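Local coordinates for phage-like element PBSX protein XepA (Bacillus subtilis subsp. subtilis str. 168, PDB 6I56) that is an exported protein of the defective prophage PBSX, of unknown function but apparently not involved in host cell lysis, at the interface of chains A and B. Numbering follows the deposited sequence. Chains: chain A/B, Phage-like element PBSX protein XepA.

The interface of chains A and B. Residues chain A 202, 204, 233, 248, 276; chain B 220, 226, 254-256.
Loops and the short strand 225-227 at one end of chain B's C-terminal beta domain rest here on the face of a sheet in the matching domain of chain A, with A:Leu202 of strand 200-206 meeting B:Phe256. The CD2 methyl of A:Leu202 stands over the centre of the phenyl ring, 3.5 Å from its centroid, a CH-pi contact for which a branched aliphatic chain and a flat aromatic are well matched. A chi1 of -180° places CG of this leucine opposite its backbone N, and from there CD2 reaches the ring. At the ring's far end A:Thr233 approaches from the opposite direction, its CG2 methyl 3.8 Å from CZ of B:Phe256. A second apolar cluster forms round B:Leu226: its CD1 methyl packs 3.8 Å from CB of A:Ala248, whose small side chain lets the leucine come close to the sheet, and also touches CG of A:Glu204. Beyond CG the glutamate runs extended, laying its aliphatic part against B:Leu226 while the carboxylate OE1 binds a water at 2.8 Å. That water also accepts a hydrogen bond from the backbone N of B:Ser220. A second water links OG1 of A:Thr276 (2.7 Å) to chain B, where OG of B:Ser220 and the carbonyl O of B:Gly255 also bind it. Small hydroxyl side chains suit these places, since each can bond a bridging water without pushing the surfaces apart, and B:Gly255, with a positive phi of 93° and no side chain, lets its loop lie against A:Thr276. The end of one beta domain thus stands on the sheet face of the other, without an exact two-fold, in a deposited five-copy assembly that may be the biological one.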
loop_
_atom_site.group_PDB
_atom_site.type_symbol
_atom_site.label_atom_id
_atom_site.label_comp_id
_atom_site.label_asym_id
_atom_site.label_seq_id
_atom_site.Cartn_x
_atom_site.Cartn_y
_atom_site.Cartn_z
ATOM N N LEU A 202 -11.961 31.945 -11.311
ATOM C CA LEU A 202 -12.700 33.135 -10.812
ATOM C C LEU A 202 -11.707 34.293 -10.705
ATOM O O LEU A 202 -10.682 34.147 -10.027
ATOM C CB LEU A 202 -13.343 32.831 -9.465
ATOM C CG LEU A 202 -14.142 33.970 -8.837
ATOM C CD1 LEU A 202 -15.412 34.232 -9.626
ATOM C CD2 LEU A 202 -14.509 33.610 -7.409
ATOM N N GLU A 204 -11.210 38.359 -9.812
ATOM C CA GLU A 204 -11.651 39.592 -9.138
ATOM C C GLU A 204 -10.889 40.790 -9.728
ATOM O O GLU A 204 -9.627 40.709 -9.850
ATOM C CB GLU A 204 -11.401 39.489 -7.631
ATOM C CG GLU A 204 -12.204 40.519 -6.890
ATOM C CD GLU A 204 -11.900 40.690 -5.418
ATOM O OE1 GLU A 204 -11.089 39.810 -4.892
ATOM O OE2 GLU A 204 -12.421 41.786 -4.865
ATOM N N THR A 233 -20.437 37.470 -11.523
ATOM C CA THR A 233 -21.126 36.818 -10.381
ATOM C C THR A 233 -22.413 37.555 -9.993
ATOM O O THR A 233 -23.352 36.862 -9.575
ATOM C CB THR A 233 -20.201 36.662 -9.165
ATOM O OG1 THR A 233 -19.977 37.928 -8.538
ATOM C CG2 THR A 233 -18.874 36.032 -9.517
ATOM N N ALA A 248 -16.449 40.297 -10.075
ATOM C CA ALA A 248 -15.763 39.016 -10.298
ATOM C C ALA A 248 -16.396 38.301 -11.496
ATOM O O ALA A 248 -17.618 38.352 -11.664
ATOM C CB ALA A 248 -15.769 38.201 -9.047
ATOM N N THR A 276 -8.578 32.723 -8.601
ATOM C CA THR A 276 -8.399 31.353 -8.103
ATOM C C THR A 276 -8.744 30.408 -9.258
ATOM O O THR A 276 -9.861 30.544 -9.803
ATOM C CB THR A 276 -9.249 31.158 -6.846
ATOM O OG1 THR A 276 -8.812 32.125 -5.884
ATOM C CG2 THR A 276 -9.149 29.752 -6.304
ATOM N N SER B 220 -13.148 36.573 -2.841
ATOM C CA SER B 220 -12.035 36.042 -3.654
ATOM C C SER B 220 -10.740 36.501 -2.960
ATOM O O SER B 220 -10.699 36.536 -1.740
ATOM C CB SER B 220 -12.205 36.497 -5.088
ATOM O OG SER B 220 -11.060 36.242 -5.887
ATOM N N LEU B 226 -18.310 40.107 -2.734
ATOM C CA LEU B 226 -18.830 40.150 -4.117
ATOM C C LEU B 226 -20.190 39.483 -4.095
ATOM O O LEU B 226 -20.334 38.426 -3.487
ATOM C CB LEU B 226 -17.863 39.388 -5.017
ATOM C CG LEU B 226 -16.473 40.016 -5.124
ATOM C CD1 LEU B 226 -15.387 38.968 -5.329
ATOM C CD2 LEU B 226 -16.420 41.011 -6.262
ATOM N N LYS B 254 -17.470 27.477 -6.954
ATOM C CA LYS B 254 -16.121 27.103 -7.463
ATOM C C LYS B 254 -15.263 28.360 -7.561
ATOM O O LYS B 254 -15.696 29.301 -8.232
ATOM C CB LYS B 254 -16.154 26.427 -8.839
ATOM C CG LYS B 254 -16.584 24.983 -8.828
ATOM C CD LYS B 254 -16.143 24.177 -10.045
ATOM C CE LYS B 254 -16.825 24.550 -11.355
ATOM N NZ LYS B 254 -18.205 25.089 -11.210
ATOM N N GLY B 255 -14.079 28.327 -6.944
ATOM C CA GLY B 255 -13.075 29.381 -7.100
ATOM C C GLY B 255 -13.183 30.459 -6.030
ATOM O O GLY B 255 -12.240 31.241 -5.883
ATOM N N PHE B 256 -14.296 30.536 -5.307
ATOM C CA PHE B 256 -14.422 31.455 -4.150
ATOM C C PHE B 256 -13.562 30.944 -2.992
ATOM O O PHE B 256 -13.384 29.728 -2.836
ATOM C CB PHE B 256 -15.879 31.618 -3.736
ATOM C CG PHE B 256 -16.654 32.585 -4.595
ATOM C CD1 PHE B 256 -16.474 33.952 -4.478
ATOM C CD2 PHE B 256 -17.517 32.110 -5.560
ATOM C CE1 PHE B 256 -17.188 34.826 -5.287
ATOM C CE2 PHE B 256 -18.213 32.990 -6.377
ATOM C CZ PHE B 256 -18.061 34.342 -6.232
HETATM O O HOH W 1 -12.603 39.169 -2.661
HETATM O O HOH W 2 -11.062 33.470 -5.211
#